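Local coordinates for protein putative rubredoxin reductase (Rhodopseudomonas palustris, PDB 3FG2) that probably passes electrons from NADH through its FAD cofactor to a ferredoxin that serves the cytochrome P450 CYP199A2, at residues A[97-109]-A[264-276]. Residues are numbered along the deposited sequence; the frame is centred on the assembly and turned at random.
Sequences IEYGHLVLATGAR and LTSDPHISAIGDC. With FAD (flavin-adenine dinucleotide), chain B.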
# COMPACT_ATOMS: atom_id res chain seq x y z
N ILE A 97 1.57 23.41 18.19
CA ILE A 97 0.19 23.24 18.61
C ILE A 97 0.06 22.26 19.77
O ILE A 97 0.80 21.28 19.85
CB ILE A 97 -0.68 22.73 17.44
CG1 ILE A 97 -0.57 23.69 16.26
CG2 ILE A 97 -2.13 22.59 17.89
CD1 ILE A 97 -1.35 23.26 15.05
N GLU A 98 -0.86 22.55 20.68
CA GLU A 98 -1.11 21.67 21.82
C GLU A 98 -2.13 20.66 21.35
O GLU A 98 -2.97 20.96 20.49
CB GLU A 98 -1.70 22.43 23.01
CG GLU A 98 -0.81 23.50 23.60
CD GLU A 98 -1.44 24.11 24.84
OE1 GLU A 98 -1.55 23.40 25.86
OE2 GLU A 98 -1.82 25.30 24.79
N TYR A 99 -2.08 19.46 21.90
CA TYR A 99 -3.03 18.44 21.50
C TYR A 99 -3.54 17.66 22.70
O TYR A 99 -2.86 17.54 23.72
CB TYR A 99 -2.38 17.48 20.49
CG TYR A 99 -1.19 16.69 21.02
CD1 TYR A 99 -1.36 15.64 21.92
CD2 TYR A 99 0.11 17.03 20.65
CE1 TYR A 99 -0.28 14.94 22.43
CE2 TYR A 99 1.20 16.33 21.16
CZ TYR A 99 1.00 15.30 22.05
OH TYR A 99 2.08 14.63 22.58
N GLY A 100 -4.77 17.16 22.58
CA GLY A 100 -5.35 16.35 23.63
C GLY A 100 -4.88 14.94 23.32
O GLY A 100 -4.35 14.23 24.18
N HIS A 101 -5.06 14.55 22.06
CA HIS A 101 -4.63 13.25 21.58
C HIS A 101 -3.99 13.43 20.20
O HIS A 101 -4.51 14.17 19.36
CB HIS A 101 -5.80 12.27 21.49
CG HIS A 101 -5.38 10.83 21.47
ND1 HIS A 101 -4.86 10.22 20.35
CD2 HIS A 101 -5.34 9.90 22.46
CE1 HIS A 101 -4.51 8.98 20.65
NE2 HIS A 101 -4.78 8.76 21.92
N LEU A 102 -2.85 12.77 20.00
CA LEU A 102 -2.11 12.85 18.75
C LEU A 102 -2.22 11.56 17.94
O LEU A 102 -1.95 10.47 18.45
CB LEU A 102 -0.63 13.14 19.03
CG LEU A 102 0.34 13.10 17.85
CD1 LEU A 102 -0.10 14.10 16.79
CD2 LEU A 102 1.76 13.41 18.33
N VAL A 103 -2.62 11.68 16.68
CA VAL A 103 -2.75 10.53 15.79
C VAL A 103 -1.67 10.57 14.71
O VAL A 103 -1.62 11.49 13.90
CB VAL A 103 -4.15 10.50 15.12
CG1 VAL A 103 -4.19 9.43 14.04
CG2 VAL A 103 -5.23 10.23 16.15
N LEU A 104 -0.81 9.56 14.71
CA LEU A 104 0.27 9.47 13.72
C LEU A 104 -0.18 8.61 12.55
O LEU A 104 -0.49 7.42 12.71
CB LEU A 104 1.53 8.86 14.34
CG LEU A 104 2.12 9.68 15.49
CD1 LEU A 104 3.36 9.00 16.05
CD2 LEU A 104 2.45 11.08 14.98
N ALA A 105 -0.24 9.23 11.37
CA ALA A 105 -0.65 8.56 10.14
C ALA A 105 0.29 9.06 9.05
O ALA A 105 -0.14 9.54 8.01
CB ALA A 105 -2.09 8.92 9.81
N THR A 106 1.58 8.92 9.34
CA THR A 106 2.66 9.37 8.46
C THR A 106 2.98 8.44 7.31
O THR A 106 3.81 8.76 6.46
CB THR A 106 3.94 9.58 9.28
OG1 THR A 106 4.23 8.39 10.03
CG2 THR A 106 3.77 10.74 10.25
N GLY A 107 2.33 7.28 7.28
CA GLY A 107 2.57 6.33 6.21
C GLY A 107 4.02 5.90 6.09
O GLY A 107 4.74 5.83 7.09
N ALA A 108 4.43 5.61 4.86
CA ALA A 108 5.80 5.17 4.58
C ALA A 108 6.32 5.85 3.31
O ALA A 108 5.53 6.25 2.45
CB ALA A 108 5.83 3.67 4.43
N ARG A 109 7.64 5.97 3.21
CA ARG A 109 8.28 6.61 2.06
C ARG A 109 9.07 5.64 1.19
O ARG A 109 9.32 4.50 1.58
CB ARG A 109 9.22 7.72 2.55
CG ARG A 109 10.36 7.24 3.46
CD ARG A 109 11.26 8.41 3.87
NE ARG A 109 12.34 8.02 4.78
CZ ARG A 109 12.18 7.66 6.05
NH1 ARG A 109 10.96 7.63 6.58
NH2 ARG A 109 13.23 7.32 6.79
N LEU A 264 -2.52 2.12 20.26
CA LEU A 264 -1.96 3.14 21.14
C LEU A 264 -0.48 2.89 21.36
O LEU A 264 -0.07 1.74 21.55
CB LEU A 264 -2.68 3.13 22.50
CG LEU A 264 -4.03 3.83 22.60
CD1 LEU A 264 -4.74 3.41 23.88
CD2 LEU A 264 -3.82 5.34 22.56
N THR A 265 0.31 3.96 21.34
CA THR A 265 1.74 3.83 21.59
C THR A 265 1.92 3.70 23.09
O THR A 265 0.94 3.60 23.83
CB THR A 265 2.51 5.08 21.14
OG1 THR A 265 2.10 6.20 21.94
CG2 THR A 265 2.26 5.38 19.66
N SER A 266 3.16 3.70 23.55
CA SER A 266 3.42 3.59 24.98
C SER A 266 2.97 4.88 25.67
O SER A 266 2.86 4.94 26.89
CB SER A 266 4.91 3.36 25.22
OG SER A 266 5.67 4.38 24.61
N ASP A 267 2.70 5.91 24.88
CA ASP A 267 2.25 7.17 25.42
C ASP A 267 0.78 7.41 25.13
O ASP A 267 0.41 7.73 23.99
CB ASP A 267 3.03 8.36 24.85
CG ASP A 267 2.54 9.71 25.39
OD1 ASP A 267 2.91 10.77 24.84
OD2 ASP A 267 1.77 9.72 26.38
N PRO A 268 -0.09 7.24 26.13
CA PRO A 268 -1.50 7.49 25.82
C PRO A 268 -1.46 8.94 25.33
O PRO A 268 -0.53 9.66 25.66
CB PRO A 268 -2.18 7.31 27.17
CG PRO A 268 -1.11 7.68 28.16
CD PRO A 268 0.11 7.01 27.57
N HIS A 269 -2.45 9.34 24.55
CA HIS A 269 -2.51 10.69 23.97
C HIS A 269 -1.88 10.60 22.59
O HIS A 269 -1.92 11.55 21.82
CB HIS A 269 -1.71 11.74 24.76
CG HIS A 269 -2.10 11.87 26.20
ND1 HIS A 269 -1.39 12.64 27.09
CD2 HIS A 269 -3.11 11.30 26.91
CE1 HIS A 269 -1.94 12.55 28.29
NE2 HIS A 269 -2.99 11.74 28.21
N ILE A 270 -1.27 9.45 22.28
CA ILE A 270 -0.64 9.26 20.98
C ILE A 270 -0.91 7.89 20.34
O ILE A 270 -0.49 6.84 20.87
CB ILE A 270 0.89 9.46 21.05
CG1 ILE A 270 1.20 10.88 21.52
CG2 ILE A 270 1.51 9.24 19.67
CD1 ILE A 270 2.68 11.25 21.49
N SER A 271 -1.60 7.91 19.21
CA SER A 271 -1.91 6.68 18.47
C SER A 271 -1.20 6.68 17.12
O SER A 271 -0.79 7.73 16.62
CB SER A 271 -3.42 6.57 18.22
OG SER A 271 -4.12 6.32 19.42
N ALA A 272 -1.06 5.50 16.54
CA ALA A 272 -0.43 5.36 15.22
C ALA A 272 -1.33 4.45 14.39
O ALA A 272 -1.77 3.40 14.86
CB ALA A 272 0.96 4.75 15.35
N ILE A 273 -1.61 4.86 13.16
CA ILE A 273 -2.47 4.09 12.27
C ILE A 273 -1.96 4.08 10.83
O ILE A 273 -1.23 4.99 10.40
CB ILE A 273 -3.90 4.68 12.23
CG1 ILE A 273 -3.85 6.14 11.78
CG2 ILE A 273 -4.56 4.56 13.60
CD1 ILE A 273 -5.20 6.77 11.58
N GLY A 274 -2.35 3.05 10.08
CA GLY A 274 -1.96 2.95 8.69
C GLY A 274 -0.63 2.27 8.41
O GLY A 274 -0.14 1.48 9.20
N ASP A 275 -0.04 2.60 7.27
CA ASP A 275 1.23 2.02 6.88
C ASP A 275 2.34 2.21 7.91
O ASP A 275 3.24 1.38 8.00
CB ASP A 275 1.67 2.62 5.54
CG ASP A 275 0.93 2.03 4.36
OD1 ASP A 275 -0.07 1.31 4.56
OD2 ASP A 275 1.35 2.30 3.21
N CYS A 276 2.28 3.29 8.68
CA CYS A 276 3.33 3.57 9.66
C CYS A 276 3.23 2.78 10.96
O CYS A 276 4.18 2.75 11.74
CB CYS A 276 3.35 5.06 10.01
SG CYS A 276 2.10 5.61 11.22
PA FAD B . -0.39 7.38 3.01
O1A FAD B . 0.95 7.16 2.41
O2A FAD B . -1.51 7.40 2.25
O5B FAD B . -0.23 8.85 3.46
C5B FAD B . 0.82 9.34 4.35
C4B FAD B . 0.73 10.87 4.24
O4B FAD B . 1.43 11.43 5.42
C3B FAD B . 1.41 11.50 3.01
O3B FAD B . 0.67 12.45 2.31
C2B FAD B . 2.72 11.96 3.59
O2B FAD B . 3.37 12.91 2.81
C1B FAD B . 2.27 12.52 4.90
N9A FAD B . 3.28 12.67 5.95
C8A FAD B . 4.34 11.85 6.21
N7A FAD B . 5.09 12.26 7.23
C5A FAD B . 4.49 13.41 7.66
C6A FAD B . 4.84 14.35 8.75
N6A FAD B . 5.87 14.21 9.55
N1A FAD B . 3.98 15.42 8.88
C2A FAD B . 2.88 15.61 8.07
N3A FAD B . 2.50 14.80 7.05
C4A FAD B . 3.34 13.71 6.88
N1 FAD B . -3.58 -0.44 -1.43
C2 FAD B . -4.62 -1.21 -1.76
O2 FAD B . -5.25 -1.80 -0.93
N3 FAD B . -5.05 -1.37 -3.12
C4 FAD B . -4.40 -0.72 -4.16
O4 FAD B . -4.80 -0.87 -5.30
C4X FAD B . -3.26 0.13 -3.81
N5 FAD B . -2.60 0.79 -4.78
C5X FAD B . -1.53 1.59 -4.41
C6 FAD B . -0.85 2.30 -5.45
C7 FAD B . 0.22 3.12 -5.18
C7M FAD B . 0.91 3.85 -6.32
C8 FAD B . 0.68 3.29 -3.80
C8M FAD B . 1.85 4.19 -3.43
C9 FAD B . 0.02 2.60 -2.76
C9A FAD B . -1.08 1.76 -3.06
N10 FAD B . -1.82 1.02 -2.04
C10 FAD B . -2.88 0.23 -2.38
C1' FAD B . -1.38 1.18 -0.63
C2' FAD B . -2.16 2.34 0.05
O2' FAD B . -1.99 3.51 -0.72
C3' FAD B . -1.60 2.52 1.45
O3' FAD B . -1.82 1.33 2.20
C4' FAD B . -2.29 3.69 2.14
O4' FAD B . -2.09 4.91 1.38
C5' FAD B . -1.70 3.84 3.52
O5' FAD B . -2.41 5.09 4.19
P FAD B . -1.63 5.96 5.12
O1P FAD B . -2.70 7.01 5.55
O2P FAD B . -1.02 5.28 6.18
O3P FAD B . -0.54 6.63 4.41
O HOH W 1 2.17 13.19 24.56
O HOH W 2 0.38 5.78 8.21
O HOH W 3 2.58 5.01 2.74
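Leu264 meets His101 where two parallel strands, 101-104 and 270-272, begin; their short axes run 18° apart in the Rossmann-type FAD-binding sheet, and 270-272 is one of its two edge strands. Leu264 CD2 lies in the plane of the imidazole, at its edge, 3.6 Å from His101 NE2. The type II turn from Asp267 to Ile270 brings the His269 peptide against one face of that ring, its carbonyl carbon 3.4 Å from the plane and over the centre. Its first torsion, chi1 -160°, turns the His101 ring away from its own backbone N and lays it on the His269-Ile270 peptide. Replacing this histidine with an alanine would probably leave that peptide without its flat cover and open a gap beside Leu264 CD2. Ile270 lies alongside Leu102, with CG1 3.8 Å from Leu102 CB, while its CD1 reaches the Tyr99 hydroxyl.

The parallel register follows from the alternating backbone bonds: Leu102 donates to His269 O and receives from Ser271 N, and Leu104 N reaches Ser271 O at 2.6 Å (171° at the hydrogen). Ser271 OG sits close to His101 CE1, but its hydrogen bond is to Arg306, on helix 293-306. Ile273 N closes the series on Leu104 O; Ile273 CD1 crosses to Val103 CG1 at 3.8 Å, where Gln299 and Val303 of that helix also touch Ile273.

Past the strands, both segments turn to FAD. At Gly274 and Gly107 a side chain would collide with pyrophosphate oxygens. Asp275 N donates to FAD O2P, and Asp275 OD1 accepts from FAD O3' at 2.9 Å. Cys276 CB packs 3.4 Å from Thr106 OG1. One water joins the segments to the cofactor, accepting from Gly107 N and Cys276 N and donating to Ile273 O and, at 2.5 Å, to FAD O2P.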